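Long-range contacts in cytoplasmic Protein STM1381 (Salmonella enterica subsp. enterica serovar Typhimurium, PDB 3SOZ), which is of unknown function but belongs to a family of putative glutamine amidotransferases and probably has a class I glutaminase-like fold: residues 189-193 / 203-207; 166-170 / 241-245; 141-146 / 184-188; 68-74 / 103-107; 160-165 / 193-197. All blocks are in the same frame, centred on the assembly; numbering follows the deposited sequence.

Interaction 1: residues 189-193 / 203-207; sequences ENSQV and LVMGT
Gln192 bends back over its strand partner Met205 (selenomethionine in this model). Its CG sits between the backbone N and the carbonyl carbon, chi1 60°, and the chain kinks again at chi2, -97°. The amide is thereby laid across the start of the partner side chain. CG lies 3.8 Å from Met205 CB, and NE2 lies 3.9 Å from that same CB. The two side chains cross obliquely, and the selenium end of Met205 then runs off away from Gln192. Beneath them the backbones form an antiparallel hydrogen-bonded pair. Gln192 N gives to Met205 O at 2.9 Å, and Met205 N returns to Gln192 O at 2.8 Å. The next pair, Val193 with Val204, is non-hydrogen-bonded and puts its side chains on the other face of the sheet. There Val193 CG2 meets Val204 CG2 at 4.2 Å. Val193 CA also points its hydrogen at Leu203 O, 3.4 Å away. Ahead of the strand, an inverse gamma turn centred on Asn190 leads the chain into the pairing. Ser191 OG turns back to bond Lys188 O. The contact belongs to the beta hairpin of strands 192-197 and 200-208. Strand 211-216 bonds the far edge of the second strand at Val204 and Gly206. Helix 235-246 packs on Met205 through Thr245 and Ile246, while Pro142 touches Val204.

Interaction 2: residues 166-170 / 241-245; sequences EHVIT and NVLHT
Ile169 gives the loop its largest share of this contact with the helix. Its CG1 is anti to the carbonyl carbon, chi1 -63°, which sends that branch to the helix surface. CG1 rests 3.8 Å from Asn241 CB. CD1 goes on to Thr245, 3.8 Å from its CB. The other branch, CG2, meets Val242 CG2 at 4.2 Å, so the one side chain touches three helix residues. With OG1 beside the backbone N (chi1 -47°), Thr245 has its methyl CG2 anti to that N and facing His167. Thr245 CG2 comes to the edge of the imidazole, near the ring plane, at 3.5 Å from His167 CE1. The rotation of that ring is fixed from within the loop. Ile169 N gives a nearly straight bond to His167 ND1, 3.0 Å with 176° at the hydrogen, and the donor lies in the ring plane. A backbone bond from Thr170 N to His167 O tightens the same turn. On the outer side, Asn241 points its amide at the loop, with ND2 2.9 Å from Val168 O. The loop lies between strands 157-162 and 175-187. Helix 235-246 rests its Val242 on Leu115 of strand 113-117. Leu194 of strand 192-197 touches both His167 and Ile169, and strand 200-208 adds Leu203 against Ile169 and Met205 against Thr245.

Interaction 3: residues 141-146 / 184-188; sequences LPVDML and KLIAK
Lys188 grips the opposite segment at two points, with its side-chain amine and with its backbone N. NZ bonds Leu141 O at 2.6 Å, almost in line with the carbonyl. The same NZ has a weak second bond to Ala138 O, in helix 137-140, so two carbonyl oxygens face the amine and would probably steady its charge. The extended chain beyond CG lets the amine reach that far. The backbone N of Lys188 bonds Pro142 O at 3.1 Å. Further along, Asp144 N gives to Ile186 O at 2.9 Å and approaches in the carbonyl plane. The return bond, Ile186 N to Asp144 O, is weak at 3.3 Å. Asp144 crosses Lys188 at about a right angle. Its OD1 stays 4.5 Å from Lys188 NZ, beyond a salt bridge, though the opposite charges may still attract. The backbone bonds make a short antiparallel pairing: strand 143-144 pairs with the end of the long strand 175-187, extending the mixed sheet just after helix 137-140. Asp144 and Ile186 form its hydrogen-bonded pair, and Val143 and Ala187 the non-hydrogen-bonded one. Packing surrounds this frame. Leu185 CD2 meets Met145 CG at 3.7 Å, the two side chains lying side by side and pointing the same way (Met145 is selenomethionine). Leu185 CD2 also meets Val143 CG2, at 3.8 Å. Phe123 touches both Leu185 and Met145 from a neighbouring loop. At the outer end, Leu146 CD2 rests on the aliphatic part of Lys184, 3.8 Å from its CD.

Interaction 4: residues 68-74 / 103-107; sequences LACYDAI and LIADY
The chain of 68-74 curls round the side chain of Tyr107, leaving the weakly bonded end of helix 65-69 at Leu68 and Ala69, turning through 70-72 and entering strand 73-77. Tyr107 lies on helix 100-109, which belongs to the beta-alpha-beta crossover joining the parallel strands 73-77 and 113-117. This is the layered alpha/beta packing expected of a glutaminase-like fold. Tyr107 CG is anti to the backbone N, chi1 163°, so the ring extends from the helix into the turn. Its hydroxyl gives a hydrogen bond to Tyr71 O, 2.6 Å from OH. The donor stands above the carbonyl plane, 57° out of it, and not on a lone pair. Asp72 O also lies near the ring plane, 3.0 Å from Tyr107 OH. The carboxylate of Asp72 has its own partner elsewhere, the backbone N of Lys5. On the helix side, Leu68 CB packs beside the ring, 3.8 Å from Tyr107 CD2. Leu68 CD1 goes on to Leu103 CB, 4.0 Å away, and the two leucines cross at about a right angle. Ile74 slides past the tyrosine in the opposite direction and also touches Ile104, with CD1 4.1 Å from Ile104 CG1. That same Ile74 CD1 sits over one ring face in a CH-pi contact, 3.7 Å from the Tyr107 centroid and 17° off the normal.

Interaction 5: residues 160-165 / 193-197; sequences AVNTAV and VLAEI
Asn162 faces Leu194 and Ala195 across two antiparallel strands, and its side chain lies on the face it shares with Ala195. CB is 4.2 Å from Leu194 O. CG lies anti to the carbonyl carbon, chi1 -71°, and stays near that same oxygen. At the tip, OD1 is 3.8 Å from Leu194 O and 4.2 Å from Ala195 CB, while ND2 turns farther from the opposite strand. OD1 takes its hydrogen bond from Trp176 NE1, on strand 175-187, which gives this oxygen its polar partner. Val161 and Glu196 are a hydrogen-bonded pair, Asn162 and Ala195 a non-hydrogen-bonded one. Val161 N gives to Glu196 O at 2.9 Å, nearly in line with the carbonyl. Glu196 N returns to Val161 O at 2.8 Å, standing above that carbonyl's plane. Beyond them Thr163 N makes only a weak bond to Leu194 O. At one end Ala160 CB packs on Ile197 CB, 4.3 Å apart. At the other, Val165 CG1 reaches Leu194 CD2 at 4.2 Å. Strand 157-162 lies between 175-187 and 192-197, so strands consecutive in the chain are split by an earlier one. This is the antiparallel part of the mixed sheet, continued by the hairpin of 192-197 and 200-208.

Overall arrangement
Interactions 1, 3 and 5 are backbone pairings within the antiparallel part of one mixed sheet. They are partly buried and combine backbone hydrogen bonds with side-chain packing on the sheet faces. Interactions 1 and 5 share Val193 and use opposite edges of strand 192-197. Interaction 3 touches both through Ala187 and Val193. Interaction 2 brings a loop and the last helix together beside that region by side-chain packing. It meets interaction 1 at Met205 and Thr245, and interaction 5 at Leu194. Interaction 4 is the most buried. It stands apart, in the parallel part of the sheet, with centres about 28 Å from interaction 5, and turns on one tyrosine.

Interaction 1: residues 189-193 / 203-207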
# COMPACT_ATOMS: atom_id res chain seq x y z
N GLU A 189 24.57 10.88 4.85
CA GLU A 189 25.76 11.64 5.27
C GLU A 189 26.83 11.95 4.19
O GLU A 189 27.09 13.12 3.87
CB GLU A 189 26.38 11.08 6.54
CG GLU A 189 25.69 11.65 7.80
CD GLU A 189 26.44 11.34 9.12
OE1 GLU A 189 27.09 10.25 9.24
OE2 GLU A 189 26.37 12.20 10.04
N ASN A 190 27.46 10.94 3.62
CA ASN A 190 28.54 11.28 2.70
C ASN A 190 28.00 11.39 1.30
O ASN A 190 28.07 10.46 0.48
CB ASN A 190 29.76 10.39 2.90
CG ASN A 190 30.24 10.44 4.37
OD1 ASN A 190 30.47 11.53 4.95
ND2 ASN A 190 30.33 9.26 5.00
N SER A 191 27.40 12.55 1.07
CA SER A 191 26.60 12.82 -0.13
C SER A 191 26.34 14.31 -0.32
O SER A 191 26.19 15.06 0.65
CB SER A 191 25.26 12.05 -0.10
OG SER A 191 24.36 12.65 0.82
N GLN A 192 26.28 14.73 -1.57
CA GLN A 192 26.21 16.15 -1.82
C GLN A 192 24.96 16.52 -2.64
O GLN A 192 24.72 15.95 -3.70
CB GLN A 192 27.54 16.71 -2.39
CG GLN A 192 28.06 16.13 -3.74
CD GLN A 192 29.15 14.98 -3.64
OE1 GLN A 192 29.47 14.46 -2.55
NE2 GLN A 192 29.70 14.59 -4.82
N VAL A 193 24.16 17.43 -2.07
CA VAL A 193 22.88 17.87 -2.60
C VAL A 193 23.13 19.10 -3.47
O VAL A 193 23.60 20.12 -2.99
CB VAL A 193 21.90 18.27 -1.47
CG1 VAL A 193 20.60 18.74 -2.04
CG2 VAL A 193 21.67 17.12 -0.53
N LEU A 203 18.37 16.86 -6.28
CA LEU A 203 19.50 16.32 -7.03
C LEU A 203 20.50 15.93 -6.00
O LEU A 203 21.02 16.77 -5.28
CB LEU A 203 20.13 17.38 -7.93
CG LEU A 203 20.41 16.95 -9.36
CD1 LEU A 203 21.46 17.85 -9.98
CD2 LEU A 203 20.83 15.49 -9.43
N VAL A 204 20.72 14.63 -5.86
CA VAL A 204 21.64 14.15 -4.86
C VAL A 204 22.70 13.33 -5.54
O VAL A 204 22.42 12.45 -6.37
CB VAL A 204 20.92 13.38 -3.76
CG1 VAL A 204 21.90 12.87 -2.73
CG2 VAL A 204 19.94 14.27 -3.11
N MSE A 205 23.93 13.67 -5.18
CA MSE A 205 25.11 12.99 -5.66
C MSE A 205 25.74 12.16 -4.58
O MSE A 205 25.69 12.50 -3.39
CB MSE A 205 26.11 14.00 -6.14
CG MSE A 205 26.70 13.60 -7.41
SE MSE A 205 25.40 14.09 -8.72
CE MSE A 205 26.05 12.88 -10.13
N GLY A 206 26.35 11.07 -4.99
CA GLY A 206 26.96 10.18 -4.01
C GLY A 206 27.90 9.22 -4.70
O GLY A 206 28.12 9.35 -5.90
N THR A 207 28.43 8.26 -3.95
CA THR A 207 29.38 7.29 -4.49
C THR A 207 29.08 5.93 -3.85
O THR A 207 28.68 5.87 -2.67
CB THR A 207 30.90 7.64 -4.15
OG1 THR A 207 31.10 7.60 -2.71
CG2 THR A 207 31.33 9.00 -4.75

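Interaction 2: residues 166-170 / 241-245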
# COMPACT_ATOMS: atom_id res chain seq x y z
N GLU A 166 29.15 24.35 -5.48
CA GLU A 166 29.49 24.67 -6.88
C GLU A 166 29.62 23.36 -7.66
O GLU A 166 30.21 22.40 -7.15
CB GLU A 166 30.81 25.46 -6.95
CG GLU A 166 30.65 27.00 -6.95
CD GLU A 166 31.98 27.71 -6.60
OE1 GLU A 166 32.40 27.63 -5.41
OE2 GLU A 166 32.59 28.36 -7.50
N HIS A 167 29.09 23.31 -8.88
CA HIS A 167 29.11 22.07 -9.67
C HIS A 167 28.85 22.29 -11.15
O HIS A 167 28.13 23.20 -11.57
CB HIS A 167 28.11 21.04 -9.11
CG HIS A 167 28.37 19.63 -9.52
ND1 HIS A 167 28.15 19.16 -10.80
CD2 HIS A 167 28.80 18.56 -8.80
CE1 HIS A 167 28.46 17.88 -10.85
NE2 HIS A 167 28.86 17.49 -9.65
N VAL A 168 29.45 21.42 -11.94
CA VAL A 168 29.39 21.49 -13.37
C VAL A 168 27.94 21.42 -13.87
O VAL A 168 27.58 22.13 -14.81
CB VAL A 168 30.22 20.36 -14.00
CG1 VAL A 168 30.83 20.83 -15.31
CG2 VAL A 168 31.34 19.92 -13.04
N ILE A 169 27.12 20.57 -13.25
CA ILE A 169 25.73 20.36 -13.70
C ILE A 169 24.93 21.64 -13.52
O ILE A 169 24.07 21.97 -14.34
CB ILE A 169 25.04 19.20 -12.93
CG1 ILE A 169 25.75 17.88 -13.20
CG2 ILE A 169 23.57 19.08 -13.29
CD1 ILE A 169 25.65 16.88 -12.06
N THR A 170 25.28 22.36 -12.47
CA THR A 170 24.48 23.41 -11.86
C THR A 170 24.91 24.83 -12.24
O THR A 170 24.19 25.80 -11.94
CB THR A 170 24.55 23.24 -10.32
OG1 THR A 170 23.24 23.35 -9.77
CG2 THR A 170 25.51 24.23 -9.65
N ASN A 241 25.05 16.61 -18.75
CA ASN A 241 25.96 16.85 -17.64
C ASN A 241 25.80 15.85 -16.52
O ASN A 241 26.78 15.49 -15.89
CB ASN A 241 25.75 18.23 -17.02
CG ASN A 241 26.54 19.34 -17.72
OD1 ASN A 241 26.60 19.43 -18.94
ND2 ASN A 241 27.12 20.22 -16.91
N VAL A 242 24.57 15.41 -16.25
CA VAL A 242 24.32 14.49 -15.14
C VAL A 242 25.05 13.17 -15.44
O VAL A 242 25.68 12.55 -14.57
CB VAL A 242 22.80 14.20 -14.96
CG1 VAL A 242 22.55 13.33 -13.71
CG2 VAL A 242 22.03 15.48 -14.83
N LEU A 243 24.91 12.77 -16.69
CA LEU A 243 25.50 11.55 -17.18
C LEU A 243 27.02 11.65 -17.19
O LEU A 243 27.68 10.89 -16.50
CB LEU A 243 24.93 11.25 -18.57
CG LEU A 243 23.84 10.17 -18.66
CD1 LEU A 243 23.10 9.91 -17.35
CD2 LEU A 243 22.87 10.56 -19.74
N HIS A 244 27.59 12.60 -17.93
CA HIS A 244 29.03 12.84 -17.83
C HIS A 244 29.51 12.87 -16.37
O HIS A 244 30.51 12.24 -16.05
CB HIS A 244 29.48 14.08 -18.64
CG HIS A 244 29.38 13.90 -20.13
ND1 HIS A 244 28.75 14.83 -20.95
CD2 HIS A 244 29.81 12.91 -20.95
CE1 HIS A 244 28.82 14.42 -22.20
NE2 HIS A 244 29.46 13.26 -22.23
N THR A 245 28.80 13.52 -15.47
CA THR A 245 29.21 13.51 -14.07
C THR A 245 29.37 12.11 -13.46
O THR A 245 30.26 11.89 -12.63
CB THR A 245 28.25 14.34 -13.22
OG1 THR A 245 28.04 15.58 -13.87
CG2 THR A 245 28.81 14.58 -11.83

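Interaction 3: residues 141-146 / 184-188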
# COMPACT_ATOMS: atom_id res chain seq x y z
N LEU A 141 22.15 3.75 -3.22
CA LEU A 141 21.69 5.14 -3.44
C LEU A 141 22.14 6.13 -2.37
O LEU A 141 22.26 5.77 -1.19
CB LEU A 141 20.15 5.20 -3.56
CG LEU A 141 19.54 4.16 -4.53
CD1 LEU A 141 18.00 4.18 -4.49
CD2 LEU A 141 20.11 4.31 -5.98
N PRO A 142 22.37 7.39 -2.80
CA PRO A 142 22.83 8.45 -1.93
C PRO A 142 21.71 9.08 -1.11
O PRO A 142 21.97 10.03 -0.35
CB PRO A 142 23.44 9.44 -2.91
CG PRO A 142 22.69 9.22 -4.20
CD PRO A 142 22.28 7.82 -4.22
N VAL A 143 20.49 8.54 -1.25
CA VAL A 143 19.30 8.94 -0.43
C VAL A 143 18.69 7.82 0.44
O VAL A 143 18.77 6.61 0.09
CB VAL A 143 18.23 9.56 -1.29
CG1 VAL A 143 18.70 10.92 -1.80
CG2 VAL A 143 17.91 8.64 -2.46
N ASP A 144 18.15 8.21 1.59
CA ASP A 144 17.25 7.33 2.34
C ASP A 144 15.83 7.54 1.86
O ASP A 144 15.45 8.66 1.54
CB ASP A 144 17.33 7.56 3.85
CG ASP A 144 18.54 6.87 4.51
OD1 ASP A 144 18.91 5.72 4.11
OD2 ASP A 144 19.14 7.49 5.43
N MSE A 145 15.07 6.45 1.81
CA MSE A 145 13.68 6.44 1.34
C MSE A 145 12.69 6.28 2.47
O MSE A 145 13.00 5.75 3.53
CB MSE A 145 13.49 5.32 0.32
CG MSE A 145 13.92 5.72 -1.08
SE MSE A 145 14.31 4.17 -2.16
CE MSE A 145 15.99 3.55 -1.42
N LEU A 146 11.47 6.74 2.23
CA LEU A 146 10.38 6.64 3.19
C LEU A 146 9.74 5.24 3.18
O LEU A 146 9.76 4.52 2.17
CB LEU A 146 9.33 7.69 2.85
CG LEU A 146 9.35 9.04 3.58
CD1 LEU A 146 10.70 9.42 4.23
CD2 LEU A 146 8.84 10.16 2.69
N LYS A 184 9.89 12.28 -2.21
CA LYS A 184 10.45 12.92 -1.06
C LYS A 184 11.50 11.97 -0.56
O LYS A 184 11.18 10.81 -0.30
CB LYS A 184 9.40 13.09 0.02
CG LYS A 184 9.92 13.70 1.29
CD LYS A 184 8.81 13.97 2.28
CE LYS A 184 9.39 14.53 3.60
NZ LYS A 184 8.30 15.13 4.43
N LEU A 185 12.73 12.50 -0.46
CA LEU A 185 13.92 11.81 0.01
C LEU A 185 14.68 12.62 1.07
O LEU A 185 14.38 13.79 1.36
CB LEU A 185 14.85 11.54 -1.16
CG LEU A 185 14.18 10.76 -2.29
CD1 LEU A 185 14.87 10.98 -3.58
CD2 LEU A 185 14.16 9.33 -1.95
N ILE A 186 15.66 11.96 1.66
CA ILE A 186 16.50 12.53 2.70
C ILE A 186 17.94 12.27 2.25
O ILE A 186 18.28 11.14 1.90
CB ILE A 186 16.26 11.78 4.03
CG1 ILE A 186 14.86 12.09 4.56
CG2 ILE A 186 17.38 12.09 5.05
CD1 ILE A 186 14.37 11.14 5.70
N ALA A 187 18.79 13.29 2.25
CA ALA A 187 20.21 13.04 1.90
C ALA A 187 20.94 12.18 2.95
O ALA A 187 20.76 12.34 4.15
CB ALA A 187 20.94 14.33 1.61
N LYS A 188 21.71 11.20 2.50
CA LYS A 188 22.58 10.43 3.41
C LYS A 188 23.83 11.29 3.81
O LYS A 188 24.13 12.30 3.17
CB LYS A 188 23.02 9.12 2.74
CG LYS A 188 22.00 8.00 2.74
CD LYS A 188 22.38 6.88 1.72
CE LYS A 188 21.88 5.47 2.15
NZ LYS A 188 21.92 4.42 1.06

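Interaction 4: residues 68-74 / 103-107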
# COMPACT_ATOMS: atom_id res chain seq x y z
N LEU A 68 27.13 -6.07 -18.41
CA LEU A 68 26.87 -4.65 -18.08
C LEU A 68 28.13 -3.78 -18.09
O LEU A 68 28.04 -2.54 -18.18
CB LEU A 68 26.22 -4.54 -16.69
CG LEU A 68 25.01 -5.42 -16.32
CD1 LEU A 68 24.69 -5.38 -14.83
CD2 LEU A 68 23.81 -5.02 -17.14
N ALA A 69 29.30 -4.44 -17.96
CA ALA A 69 30.61 -3.78 -17.87
C ALA A 69 30.93 -2.87 -19.07
O ALA A 69 31.65 -1.87 -18.93
CB ALA A 69 31.70 -4.83 -17.70
N CYS A 70 30.38 -3.20 -20.23
CA CYS A 70 30.63 -2.38 -21.38
C CYS A 70 29.79 -1.11 -21.36
O CYS A 70 29.74 -0.41 -22.37
CB CYS A 70 30.32 -3.15 -22.67
SG CYS A 70 28.56 -3.56 -22.82
N TYR A 71 29.10 -0.83 -20.24
CA TYR A 71 28.28 0.41 -20.10
C TYR A 71 28.91 1.39 -19.15
O TYR A 71 29.28 1.02 -18.04
CB TYR A 71 26.83 0.13 -19.65
CG TYR A 71 25.99 -0.52 -20.71
CD1 TYR A 71 25.71 0.15 -21.90
CD2 TYR A 71 25.49 -1.80 -20.54
CE1 TYR A 71 24.95 -0.45 -22.91
CE2 TYR A 71 24.74 -2.41 -21.55
CZ TYR A 71 24.48 -1.73 -22.71
OH TYR A 71 23.73 -2.32 -23.68
N ASP A 72 28.99 2.66 -19.55
CA ASP A 72 29.50 3.70 -18.65
C ASP A 72 28.58 4.01 -17.48
O ASP A 72 29.05 4.25 -16.36
CB ASP A 72 29.83 4.96 -19.44
CG ASP A 72 30.94 4.70 -20.45
OD1 ASP A 72 32.03 4.24 -19.99
OD2 ASP A 72 30.72 4.90 -21.68
N ALA A 73 27.26 3.99 -17.75
CA ALA A 73 26.22 4.18 -16.73
C ALA A 73 24.91 3.47 -17.04
O ALA A 73 24.56 3.13 -18.20
CB ALA A 73 25.95 5.63 -16.52
N ILE A 74 24.16 3.24 -15.97
CA ILE A 74 22.87 2.65 -16.12
C ILE A 74 21.86 3.68 -15.67
O ILE A 74 22.02 4.33 -14.61
CB ILE A 74 22.74 1.31 -15.31
CG1 ILE A 74 23.85 0.34 -15.75
CG2 ILE A 74 21.35 0.72 -15.50
CD1 ILE A 74 23.97 -0.98 -14.96
N LEU A 103 23.15 -7.47 -9.45
CA LEU A 103 23.91 -7.18 -10.65
C LEU A 103 24.23 -5.71 -10.83
O LEU A 103 25.37 -5.37 -11.15
CB LEU A 103 23.23 -7.72 -11.92
CG LEU A 103 23.63 -9.17 -12.20
CD1 LEU A 103 22.53 -10.01 -12.93
CD2 LEU A 103 24.99 -9.20 -12.93
N ILE A 104 23.25 -4.84 -10.63
CA ILE A 104 23.48 -3.41 -10.81
C ILE A 104 24.37 -2.89 -9.69
O ILE A 104 25.28 -2.09 -9.92
CB ILE A 104 22.15 -2.64 -10.99
CG1 ILE A 104 21.56 -2.95 -12.36
CG2 ILE A 104 22.36 -1.12 -10.88
CD1 ILE A 104 20.07 -2.96 -12.42
N ALA A 105 24.14 -3.39 -8.48
CA ALA A 105 24.95 -3.03 -7.34
C ALA A 105 26.42 -3.35 -7.58
O ALA A 105 27.31 -2.48 -7.42
CB ALA A 105 24.44 -3.74 -6.09
N ASP A 106 26.68 -4.62 -7.93
CA ASP A 106 28.00 -5.12 -8.25
C ASP A 106 28.60 -4.19 -9.27
O ASP A 106 29.66 -3.60 -9.00
CB ASP A 106 27.95 -6.57 -8.76
CG ASP A 106 27.78 -7.59 -7.62
OD1 ASP A 106 27.60 -7.21 -6.43
OD2 ASP A 106 27.82 -8.80 -7.90
N TYR A 107 27.91 -3.99 -10.40
CA TYR A 107 28.38 -3.11 -11.46
C TYR A 107 28.84 -1.75 -10.96
O TYR A 107 29.92 -1.28 -11.32
CB TYR A 107 27.28 -2.92 -12.49
CG TYR A 107 27.46 -1.74 -13.42
CD1 TYR A 107 26.98 -0.49 -13.07
CD2 TYR A 107 28.08 -1.89 -14.66
CE1 TYR A 107 27.14 0.60 -13.90
CE2 TYR A 107 28.25 -0.79 -15.51
CZ TYR A 107 27.76 0.46 -15.12
OH TYR A 107 27.88 1.57 -15.93

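Interaction 5: residues 160-165 / 193-197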
# COMPACT_ATOMS: atom_id res chain seq x y z
N ALA A 160 12.53 24.75 -8.17
CA ALA A 160 13.66 24.23 -7.42
C ALA A 160 14.69 25.33 -7.34
O ALA A 160 14.84 26.13 -8.28
CB ALA A 160 14.23 23.06 -8.12
N VAL A 161 15.40 25.37 -6.22
CA VAL A 161 16.59 26.21 -6.13
C VAL A 161 17.87 25.39 -5.93
O VAL A 161 17.93 24.52 -5.07
CB VAL A 161 16.46 27.31 -5.02
CG1 VAL A 161 15.32 28.29 -5.34
CG2 VAL A 161 16.31 26.68 -3.60
N ASN A 162 18.87 25.69 -6.77
CA ASN A 162 20.28 25.31 -6.56
C ASN A 162 20.83 25.55 -5.15
O ASN A 162 20.34 26.33 -4.36
CB ASN A 162 21.16 26.03 -7.56
CG ASN A 162 20.99 25.54 -8.97
OD1 ASN A 162 20.52 24.43 -9.19
ND2 ASN A 162 21.38 26.36 -9.94
N THR A 163 21.89 24.84 -4.84
CA THR A 163 22.39 24.79 -3.50
C THR A 163 23.69 25.59 -3.55
O THR A 163 24.14 25.95 -4.64
CB THR A 163 22.53 23.29 -3.12
OG1 THR A 163 21.98 23.06 -1.83
CG2 THR A 163 23.95 22.77 -3.17
N ALA A 164 24.29 25.89 -2.40
CA ALA A 164 25.58 26.61 -2.37
C ALA A 164 26.72 25.82 -3.09
O ALA A 164 27.53 26.43 -3.80
CB ALA A 164 25.98 26.98 -0.92
N VAL A 165 26.77 24.49 -2.91
CA VAL A 165 27.76 23.65 -3.61
C VAL A 165 27.92 24.00 -5.10
O VAL A 165 26.97 24.00 -5.86
CB VAL A 165 27.45 22.15 -3.45
CG1 VAL A 165 28.50 21.30 -4.15
CG2 VAL A 165 27.38 21.77 -1.98
N VAL A 193 24.16 17.43 -2.07
CA VAL A 193 22.88 17.87 -2.60
C VAL A 193 23.13 19.10 -3.47
O VAL A 193 23.60 20.12 -2.99
CB VAL A 193 21.90 18.27 -1.47
CG1 VAL A 193 20.60 18.74 -2.04
CG2 VAL A 193 21.67 17.12 -0.53
N LEU A 194 22.79 19.00 -4.74
CA LEU A 194 23.08 20.07 -5.65
C LEU A 194 21.89 20.99 -5.99
O LEU A 194 22.07 22.00 -6.69
CB LEU A 194 23.68 19.48 -6.94
CG LEU A 194 24.70 18.32 -6.92
CD1 LEU A 194 25.24 18.10 -8.34
CD2 LEU A 194 25.86 18.54 -5.96
N ALA A 195 20.68 20.66 -5.52
CA ALA A 195 19.43 21.37 -5.86
C ALA A 195 18.38 20.91 -4.92
O ALA A 195 18.44 19.80 -4.46
CB ALA A 195 19.00 21.07 -7.26
N GLU A 196 17.41 21.76 -4.63
CA GLU A 196 16.32 21.40 -3.74
C GLU A 196 14.96 21.89 -4.23
O GLU A 196 14.87 22.85 -4.98
CB GLU A 196 16.59 21.89 -2.33
CG GLU A 196 17.62 21.10 -1.60
CD GLU A 196 17.69 21.44 -0.11
OE1 GLU A 196 17.83 22.64 0.23
OE2 GLU A 196 17.61 20.50 0.73
N ILE A 197 13.90 21.22 -3.81
CA ILE A 197 12.55 21.57 -4.24
C ILE A 197 11.72 21.53 -2.98
O ILE A 197 12.00 20.72 -2.10
CB ILE A 197 12.05 20.61 -5.37
CG1 ILE A 197 10.71 21.07 -5.94
CG2 ILE A 197 12.10 19.14 -4.91
CD1 ILE A 197 10.41 20.48 -7.25